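Putative protease (Parabacteroides distasonis ATCC 8503, PDB 3KD4) is a probably exported protein of unproven function, named a putative protease, that carries two domains of unknown function, DUF3857 and DUF3858. Local coordinates at residues Ser12-Thr16 and Leu128-Arg133; Gln135-Lys141 and Leu181-Ser187; Ser162-Ala166 and His178-Arg182. One frame throughout, in Å; residues are numbered along the deposited sequence.

Contact 1: residues Ser12-Thr16 and Leu128-Arg133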
loop_
_atom_site.group_PDB
_atom_site.type_symbol
_atom_site.label_atom_id
_atom_site.label_comp_id
_atom_site.label_asym_id
_atom_site.label_seq_id
_atom_site.Cartn_x
_atom_site.Cartn_y
_atom_site.Cartn_z
ATOM N N SER A 12 -0.380 -1.375 25.128
ATOM C CA SER A 12 -1.804 -1.452 25.474
ATOM C C SER A 12 -2.548 -0.422 24.659
ATOM O O SER A 12 -2.143 0.743 24.624
ATOM C CB SER A 12 -1.996 -1.250 26.975
ATOM O OG SER A 12 -3.316 -1.571 27.357
ATOM N N LYS A 13 -3.581 -0.858 23.929
ATOM C CA LYS A 13 -4.406 0.070 23.146
ATOM C C LYS A 13 -5.849 -0.162 23.528
ATOM O O LYS A 13 -6.285 -1.328 23.648
ATOM C CB LYS A 13 -4.211 -0.128 21.648
ATOM C CG LYS A 13 -2.801 0.225 21.210
ATOM C CD LYS A 13 -2.521 -0.037 19.757
ATOM C CE LYS A 13 -1.128 0.557 19.380
ATOM N NZ LYS A 13 -0.810 0.320 17.963
ATOM N N ALA A 14 -6.585 0.925 23.750
ATOM C CA ALA A 14 -7.966 0.823 24.186
ATOM C C ALA A 14 -8.803 1.807 23.394
ATOM O O ALA A 14 -8.457 3.000 23.336
ATOM C CB ALA A 14 -8.071 1.096 25.700
ATOM N N TRP A 15 -9.897 1.324 22.789
ATOM C CA TRP A 15 -10.811 2.188 22.072
ATOM C C TRP A 15 -12.132 2.178 22.833
ATOM O O TRP A 15 -12.573 1.126 23.319
ATOM C CB TRP A 15 -11.070 1.709 20.631
ATOM C CG TRP A 15 -9.943 1.785 19.691
ATOM C CD1 TRP A 15 -9.716 2.727 18.749
ATOM C CD2 TRP A 15 -8.888 0.832 19.576
ATOM N NE1 TRP A 15 -8.561 2.425 18.039
ATOM C CE2 TRP A 15 -8.058 1.244 18.519
ATOM C CE3 TRP A 15 -8.606 -0.370 20.226
ATOM C CZ2 TRP A 15 -6.940 0.526 18.127
ATOM C CZ3 TRP A 15 -7.451 -1.068 19.864
ATOM C CH2 TRP A 15 -6.634 -0.604 18.828
ATOM N N THR A 16 -12.739 3.341 22.947
ATOM C CA THR A 16 -14.011 3.513 23.583
ATOM C C THR A 16 -14.932 4.345 22.700
ATOM O O THR A 16 -14.560 5.429 22.243
ATOM C CB THR A 16 -13.841 4.244 24.909
ATOM O OG1 THR A 16 -12.846 3.566 25.679
ATOM C CG2 THR A 16 -15.184 4.322 25.665
ATOM N N LEU A 128 -17.388 3.461 15.520
ATOM C CA LEU A 128 -16.085 2.962 15.926
ATOM C C LEU A 128 -15.619 2.023 14.805
ATOM O O LEU A 128 -16.327 1.095 14.425
ATOM C CB LEU A 128 -16.162 2.243 17.287
ATOM C CG LEU A 128 -14.846 1.704 17.833
ATOM C CD1 LEU A 128 -13.785 2.838 17.949
ATOM C CD2 LEU A 128 -14.960 1.032 19.220
ATOM N N ASP A 129 -14.420 2.260 14.276
ATOM C CA ASP A 129 -13.971 1.642 13.046
ATOM C C ASP A 129 -12.429 1.436 13.148
ATOM O O ASP A 129 -11.686 2.390 13.025
ATOM C CB ASP A 129 -14.339 2.565 11.872
ATOM C CG ASP A 129 -14.210 1.899 10.491
ATOM O OD1 ASP A 129 -13.563 0.827 10.335
ATOM O OD2 ASP A 129 -14.796 2.487 9.537
ATOM N N ILE A 130 -12.017 0.209 13.418
ATOM C CA ILE A 130 -10.647 -0.115 13.825
ATOM C C ILE A 130 -10.051 -1.097 12.825
ATOM O O ILE A 130 -10.730 -2.019 12.385
ATOM C CB ILE A 130 -10.646 -0.757 15.226
ATOM C CG1 ILE A 130 -11.182 0.235 16.285
ATOM C CG2 ILE A 130 -9.260 -1.169 15.673
ATOM C CD1 ILE A 130 -11.620 -0.466 17.569
ATOM N N ASN A 131 -8.793 -0.853 12.455
ATOM C CA ASN A 131 -7.966 -1.774 11.719
ATOM C C ASN A 131 -6.528 -1.579 12.197
ATOM O O ASN A 131 -5.762 -0.821 11.596
ATOM C CB ASN A 131 -8.049 -1.496 10.211
ATOM C CG ASN A 131 -7.134 -2.399 9.403
ATOM O OD1 ASN A 131 -6.955 -3.578 9.725
ATOM N ND2 ASN A 131 -6.569 -1.857 8.338
ATOM N N GLU A 132 -6.152 -2.237 13.280
ATOM C CA GLU A 132 -4.908 -1.899 13.938
ATOM C C GLU A 132 -3.889 -3.008 13.796
ATOM O O GLU A 132 -4.132 -4.139 14.182
ATOM C CB GLU A 132 -5.152 -1.605 15.418
ATOM C CG GLU A 132 -3.952 -1.015 16.130
ATOM C CD GLU A 132 -3.753 0.460 15.822
ATOM O OE1 GLU A 132 -4.615 1.052 15.140
ATOM O OE2 GLU A 132 -2.731 1.018 16.272
ATOM N N ARG A 133 -2.746 -2.662 13.237
ATOM C CA ARG A 133 -1.606 -3.575 13.204
ATOM C C ARG A 133 -1.025 -3.734 14.603
ATOM O O ARG A 133 -0.729 -2.725 15.230
ATOM C CB ARG A 133 -0.518 -2.975 12.305
ATOM C CG ARG A 133 0.638 -3.889 12.074
ATOM C CD ARG A 133 1.789 -3.227 11.312
ATOM N NE ARG A 133 2.528 -2.320 12.196
ATOM C CZ ARG A 133 2.525 -0.999 12.120
ATOM N NH1 ARG A 133 1.840 -0.368 11.180
ATOM N NH2 ARG A 133 3.216 -0.301 12.996
#
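Ile-130 lays its CD1 methyl over one face of the Trp-15 indole, 3.7 Å from the centroid of the five-membered ring and 20° off the ring normal, a CH-pi contact. CG1 of the same isoleucine lies 3.8 Å from both CD1 and NE1 of Trp-15, and CG2 reaches round to CE2 and CZ2, so one branched side chain follows the indole along much of its length. Leu-128 closes the neighbouring flank: its CD1 sits 4.0 Å from Trp-15 CB. Trp-15, Leu-128 and Ile-130 are all buried, and this is the dense half of the contact. No backbone bond joins the two segments; the axes of segments 12-16 and 129-133 run nearly antiparallel (167°) and come no closer than 9.6 Å, the spacing of two layers packed through side chains. Strand 6-17 belongs to the large eight-stranded sheet, while strand 129-133 is an outer strand of a three-stranded sheet stacked on its face. Leu-203 of that smaller sheet and Tyr-25 of the larger one also reach the indole. Toward Lys-13 and Glu-132, both partly exposed, the packing gives way to charge. Glu-132 CG lies at the edge of the indole, 3.8 Å from Trp-15 CH2. Bent at chi2 (77°), the glutamate chain turns its carboxylate toward the lysine, which arrives extended and at about a right angle. Lys-13 NZ meets Glu-132 OE2 at 2.7 Å on the anti lone pair, in a salt bridge. Next to it the exposed Arg-133 directs NE to Gln-135 O and forms a salt bridge from NH2 to Glu-136.

Contact 2: residues Gln135-Lys141 and Leu181-Ser187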
loop_
_atom_site.group_PDB
_atom_site.type_symbol
_atom_site.label_atom_id
_atom_site.label_comp_id
_atom_site.label_asym_id
_atom_site.label_seq_id
_atom_site.Cartn_x
_atom_site.Cartn_y
_atom_site.Cartn_z
ATOM N N GLN A 135 1.658 -6.189 15.228
ATOM C CA GLN A 135 3.054 -6.531 15.050
ATOM C C GLN A 135 3.858 -5.303 14.757
ATOM O O GLN A 135 3.417 -4.439 13.997
ATOM C CB GLN A 135 3.225 -7.539 13.897
ATOM C CG GLN A 135 4.607 -8.098 13.748
ATOM C CD GLN A 135 4.658 -9.283 12.798
ATOM O OE1 GLN A 135 4.073 -9.247 11.731
ATOM N NE2 GLN A 135 5.324 -10.349 13.211
ATOM N N GLU A 136 5.054 -5.222 15.341
ATOM C CA GLU A 136 5.980 -4.117 15.078
ATOM C C GLU A 136 7.296 -4.627 14.470
ATOM O O GLU A 136 7.490 -5.823 14.278
ATOM C CB GLU A 136 6.288 -3.359 16.379
ATOM C CG GLU A 136 5.068 -2.896 17.132
ATOM C CD GLU A 136 4.257 -1.828 16.412
ATOM O OE1 GLU A 136 4.725 -1.205 15.427
ATOM O OE2 GLU A 136 3.120 -1.622 16.850
ATOM N N THR A 137 8.198 -3.704 14.163
ATOM C CA THR A 137 9.510 -4.052 13.615
ATOM C C THR A 137 10.436 -4.589 14.710
ATOM O O THR A 137 11.470 -5.163 14.431
ATOM C CB THR A 137 10.136 -2.811 12.909
ATOM O OG1 THR A 137 10.147 -1.717 13.818
ATOM C CG2 THR A 137 9.289 -2.392 11.670
ATOM N N SER A 138 10.063 -4.373 15.964
ATOM C CA SER A 138 10.682 -5.048 17.100
ATOM C C SER A 138 9.662 -6.004 17.735
ATOM O O SER A 138 8.431 -5.790 17.615
ATOM C CB SER A 138 11.103 -3.982 18.127
ATOM O OG SER A 138 12.084 -3.106 17.601
ATOM N N PRO A 139 10.144 -7.014 18.454
ATOM C CA PRO A 139 9.221 -7.881 19.198
ATOM C C PRO A 139 8.378 -7.139 20.254
ATOM O O PRO A 139 8.823 -6.127 20.846
ATOM C CB PRO A 139 10.138 -8.872 19.930
ATOM C CG PRO A 139 11.550 -8.527 19.543
ATOM C CD PRO A 139 11.568 -7.280 18.767
ATOM N N VAL A 140 7.180 -7.661 20.477
ATOM C CA VAL A 140 6.249 -7.147 21.487
ATOM C C VAL A 140 6.014 -8.277 22.483
ATOM O O VAL A 140 5.438 -9.323 22.135
ATOM C CB VAL A 140 4.916 -6.652 20.872
ATOM C CG1 VAL A 140 3.985 -6.147 21.992
ATOM C CG2 VAL A 140 5.170 -5.561 19.821
ATOM N N LYS A 141 6.469 -8.074 23.711
ATOM C CA LYS A 141 6.383 -9.103 24.743
ATOM C C LYS A 141 4.944 -9.327 25.174
ATOM O O LYS A 141 4.534 -10.454 25.397
ATOM C CB LYS A 141 7.262 -8.713 25.940
ATOM C CG LYS A 141 7.272 -9.700 27.096
ATOM C CD LYS A 141 7.805 -11.062 26.653
ATOM C CE LYS A 141 8.159 -11.992 27.821
ATOM N NZ LYS A 141 8.367 -13.381 27.308
ATOM N N LEU A 181 -2.135 -10.626 23.747
ATOM C CA LEU A 181 -1.206 -11.394 22.911
ATOM C C LEU A 181 0.166 -11.328 23.581
ATOM O O LEU A 181 0.514 -10.317 24.202
ATOM C CB LEU A 181 -1.152 -10.826 21.496
ATOM C CG LEU A 181 -2.391 -10.756 20.589
ATOM C CD1 LEU A 181 -3.412 -9.687 21.027
ATOM C CD2 LEU A 181 -1.926 -10.492 19.138
ATOM N N ARG A 182 0.925 -12.421 23.519
ATOM C CA ARG A 182 2.243 -12.471 24.107
ATOM C C ARG A 182 3.267 -12.914 23.106
ATOM O O ARG A 182 3.000 -13.740 22.240
ATOM C CB ARG A 182 2.265 -13.408 25.300
ATOM C CG ARG A 182 1.226 -12.996 26.340
ATOM C CD ARG A 182 1.298 -13.845 27.578
ATOM N NE ARG A 182 0.316 -13.371 28.540
ATOM C CZ ARG A 182 0.483 -12.307 29.323
ATOM N NH1 ARG A 182 1.615 -11.610 29.322
ATOM N NH2 ARG A 182 -0.485 -11.941 30.136
ATOM N N ASN A 183 4.439 -12.319 23.215
ATOM C CA ASN A 183 5.597 -12.675 22.398
ATOM C C ASN A 183 5.312 -12.596 20.917
ATOM O O ASN A 183 5.509 -13.545 20.204
ATOM C CB ASN A 183 6.119 -14.065 22.819
ATOM C CG ASN A 183 6.441 -14.113 24.296
ATOM O OD1 ASN A 183 7.160 -13.261 24.786
ATOM N ND2 ASN A 183 5.866 -15.071 25.023
ATOM N N ILE A 184 4.859 -11.445 20.449
ATOM C CA ILE A 184 4.667 -11.234 19.024
ATOM C C ILE A 184 6.071 -11.022 18.416
ATOM O O ILE A 184 6.790 -10.090 18.800
ATOM C CB ILE A 184 3.845 -9.997 18.691
ATOM C CG1 ILE A 184 2.511 -9.969 19.457
ATOM C CG2 ILE A 184 3.608 -9.913 17.142
ATOM C CD1 ILE A 184 1.669 -8.654 19.224
ATOM N N PRO A 185 6.458 -11.878 17.459
ATOM C CA PRO A 185 7.766 -11.707 16.853
ATOM C C PRO A 185 7.857 -10.370 16.116
ATOM O O PRO A 185 6.840 -9.801 15.760
ATOM C CB PRO A 185 7.902 -12.922 15.918
ATOM C CG PRO A 185 6.578 -13.458 15.729
ATOM C CD PRO A 185 5.641 -12.904 16.779
ATOM N N ALA A 186 9.056 -9.832 15.988
ATOM C CA ALA A 186 9.315 -8.699 15.100
ATOM C C ALA A 186 8.864 -9.087 13.680
ATOM O O ALA A 186 8.996 -10.236 13.297
ATOM C CB ALA A 186 10.826 -8.394 15.068
ATOM N N SER A 187 8.391 -8.133 12.884
ATOM C CA SER A 187 8.160 -8.446 11.495
ATOM C C SER A 187 9.504 -8.732 10.807
ATOM O O SER A 187 10.554 -8.314 11.272
ATOM C CB SER A 187 7.377 -7.338 10.828
ATOM O OG SER A 187 7.959 -6.098 11.128
HETATM O O HOH W 1 5.488 -4.531 11.508
HETATM O O HOH W 2 6.162 -7.343 17.050
HETATM O O HOH W 3 12.129 -5.880 11.868
HETATM O O HOH W 4 4.139 -11.586 27.888
HETATM O O HOH W 5 5.664 -13.838 27.880
#
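Glu-136 O receives the backbone N-H of Ser-187 at 2.8 Å, and Ala-186 CA approaches the same oxygen at 3.5 Å as a CA-H...O contact. The Ser-187 N-H comes in within the plane of the Glu-136 carbonyl. Close by, Gln-135, extended from its backbone, sends NE2 to Pro-185 O at 3.0 Å; that donor stands above the proline's carbonyl plane, although the oxygen lies almost in the glutamine's own amide plane. Gln-135 OE1 is held by Ser-200, so both ends of the amide have partners. A water accepts from Glu-136 N and also contacts Ser-138 O and Pro-185 O. Val-140 and Ile-184 form an antiparallel hydrogen-bonded pair, Val-140 N to Ile-184 O at 3.0 Å and Ile-184 N to Val-140 O, with their side chains on one face and CB atoms 4.1 Å apart. Asn-183, with positive phi and psi (56°, 56°), joins Ile-184 opposite Val-140 in a G1 beta bulge, where strand 174-184 ends against the start of strand 140-150 in the large sheet. At the bulge Asn-183 N donates to Lys-141 O. On the exposed side, in one of its two modelled conformers, Lys-141 lies beside Asn-183 and brings NZ to Asn-183 OD1, a bond that is therefore less certain. A water joins Lys-141 O to Arg-182 NH1, which is also salt-bridged to Glu-142.

Contact 3: residues Ser162-Ala166 and His178-Arg182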
loop_
_atom_site.group_PDB
_atom_site.type_symbol
_atom_site.label_atom_id
_atom_site.label_comp_id
_atom_site.label_asym_id
_atom_site.label_seq_id
_atom_site.Cartn_x
_atom_site.Cartn_y
_atom_site.Cartn_z
ATOM N N SER A 162 -3.773 -14.340 14.625
ATOM C CA SER A 162 -3.453 -14.786 15.972
ATOM C C SER A 162 -4.600 -15.656 16.428
ATOM O O SER A 162 -5.723 -15.337 16.148
ATOM C CB SER A 162 -3.375 -13.594 16.932
ATOM O OG SER A 162 -3.311 -14.076 18.259
ATOM N N PRO A 163 -4.323 -16.736 17.147
ATOM C CA PRO A 163 -5.411 -17.567 17.666
ATOM C C PRO A 163 -5.988 -17.110 19.005
ATOM O O PRO A 163 -6.887 -17.749 19.523
ATOM C CB PRO A 163 -4.741 -18.939 17.809
ATOM C CG PRO A 163 -3.321 -18.631 18.164
ATOM C CD PRO A 163 -2.994 -17.289 17.471
ATOM N N VAL A 164 -5.509 -16.001 19.563
ATOM C CA VAL A 164 -5.933 -15.567 20.879
ATOM C C VAL A 164 -7.422 -15.248 20.874
ATOM O O VAL A 164 -7.931 -14.625 19.960
ATOM C CB VAL A 164 -5.083 -14.372 21.379
ATOM C CG1 VAL A 164 -5.704 -13.725 22.627
ATOM C CG2 VAL A 164 -3.630 -14.859 21.643
ATOM N N LYS A 165 -8.117 -15.738 21.889
ATOM C CA LYS A 165 -9.575 -15.585 21.999
ATOM C C LYS A 165 -9.980 -14.315 22.757
ATOM O O LYS A 165 -9.322 -13.938 23.716
ATOM C CB LYS A 165 -10.133 -16.802 22.732
ATOM C CG LYS A 165 -9.995 -18.124 21.960
ATOM C CD LYS A 165 -10.994 -18.217 20.788
ATOM C CE LYS A 165 -10.462 -17.614 19.477
ATOM N NZ LYS A 165 -11.533 -17.036 18.556
ATOM N N ALA A 166 -11.045 -13.664 22.288
ATOM C CA ALA A 166 -11.662 -12.517 22.934
ATOM C C ALA A 166 -12.142 -12.867 24.334
ATOM O O ALA A 166 -12.707 -13.917 24.525
ATOM C CB ALA A 166 -12.846 -12.039 22.089
ATOM N N HIS A 178 -11.744 -7.721 25.169
ATOM C CA HIS A 178 -10.322 -7.548 25.211
ATOM C C HIS A 178 -9.578 -8.800 24.823
ATOM O O HIS A 178 -10.119 -9.907 24.923
ATOM C CB HIS A 178 -9.834 -6.992 26.568
ATOM C CG HIS A 178 -10.120 -7.860 27.753
ATOM N ND1 HIS A 178 -11.266 -7.740 28.517
ATOM C CD2 HIS A 178 -9.379 -8.832 28.341
ATOM C CE1 HIS A 178 -11.221 -8.609 29.513
ATOM N NE2 HIS A 178 -10.096 -9.293 29.424
ATOM N N TRP A 179 -8.343 -8.604 24.357
ATOM C CA TRP A 179 -7.466 -9.703 24.032
ATOM C C TRP A 179 -6.073 -9.426 24.623
ATOM O O TRP A 179 -5.665 -8.264 24.703
ATOM C CB TRP A 179 -7.305 -9.806 22.512
ATOM C CG TRP A 179 -8.501 -10.015 21.685
ATOM C CD1 TRP A 179 -8.813 -11.156 21.015
ATOM C CD2 TRP A 179 -9.519 -9.048 21.327
ATOM N NE1 TRP A 179 -9.965 -10.984 20.292
ATOM C CE2 TRP A 179 -10.415 -9.701 20.446
ATOM C CE3 TRP A 179 -9.749 -7.716 21.646
ATOM C CZ2 TRP A 179 -11.547 -9.072 19.919
ATOM C CZ3 TRP A 179 -10.873 -7.080 21.119
ATOM C CH2 TRP A 179 -11.761 -7.762 20.272
ATOM N N THR A 180 -5.321 -10.498 24.929
ATOM C CA THR A 180 -3.940 -10.372 25.361
ATOM C C THR A 180 -3.045 -11.246 24.499
ATOM O O THR A 180 -3.232 -12.460 24.417
ATOM C CB THR A 180 -3.790 -10.708 26.833
ATOM O OG1 THR A 180 -4.618 -9.815 27.589
ATOM C CG2 THR A 180 -2.317 -10.522 27.301
ATOM N N LEU A 181 -2.135 -10.626 23.747
ATOM C CA LEU A 181 -1.206 -11.394 22.911
ATOM C C LEU A 181 0.166 -11.328 23.581
ATOM O O LEU A 181 0.514 -10.317 24.202
ATOM C CB LEU A 181 -1.152 -10.826 21.496
ATOM C CG LEU A 181 -2.391 -10.756 20.589
ATOM C CD1 LEU A 181 -3.412 -9.687 21.027
ATOM C CD2 LEU A 181 -1.926 -10.492 19.138
ATOM N N ARG A 182 0.925 -12.421 23.519
ATOM C CA ARG A 182 2.243 -12.471 24.107
ATOM C C ARG A 182 3.267 -12.914 23.106
ATOM O O ARG A 182 3.000 -13.740 22.240
ATOM C CB ARG A 182 2.265 -13.408 25.300
ATOM C CG ARG A 182 1.226 -12.996 26.340
ATOM C CD ARG A 182 1.298 -13.845 27.578
ATOM N NE ARG A 182 0.316 -13.371 28.540
ATOM C CZ ARG A 182 0.483 -12.307 29.323
ATOM N NH1 ARG A 182 1.615 -11.610 29.322
ATOM N NH2 ARG A 182 -0.485 -11.941 30.136
HETATM O O HOH W 6 -7.087 -12.756 25.427
#
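Trp-179 leans against the loop between strands 156-160 and 167-171, which here passes alongside strand 174-184 of the large eight-stranded sheet. Its CB starts 4.2 Å from Val-164 CG1. CG stands anti to the carbonyl carbon (chi1 -59°), and the indole from there runs along the loop. CD1 has Val-164 O at the ring edge, in its plane, 3.7 Å away. NE1 comes within 3.5 Å of Ala-166 CA, which lies over the face of the five-membered ring in a CH-pi contact, 24° off the normal. Farther out, CE2 and CZ2 meet Ala-166 CB, at 3.8 Å from CE2. Cys-157 and Leu-159 of strand 156-160 also touch the Trp-179 side chain.

Down the strand, Val-164 presses CG1 against Thr-180 O, and Leu-181 places CD2 3.9 Å from Ser-162 OG. No direct hydrogen bond crosses between the segments, but one water does: it donates to Lys-165 O and accepts from Thr-180 N. The loop holds its own shape with an ST turn, in which the Val-164 N-H donates a hydrogen bond to Ser-162 OG, 3.2 Å from N and 171° at the hydrogen.

From the N terminus, strand 6-17 enters first, and contact 1 closes a long excursion of 111 residues when strand 129-133 packs against it. The chain then passes directly into 135-141, which opens contact 2 and leads into strand 140-150, the parallel neighbour of strand 6-17. Loop 162-166 and strand 174-184 follow. Contact 3 opens inside the span closed by contact 2 and ends on the same strand 174-184, sharing Leu-181 and Arg-182. Contact 1 precedes both in series. Contact 1 joins the small sheet to the large one, contact 2 binds adjacent strands of the large sheet, and contact 3 lays a connecting loop beside it; centres are 13 to 17 Å apart.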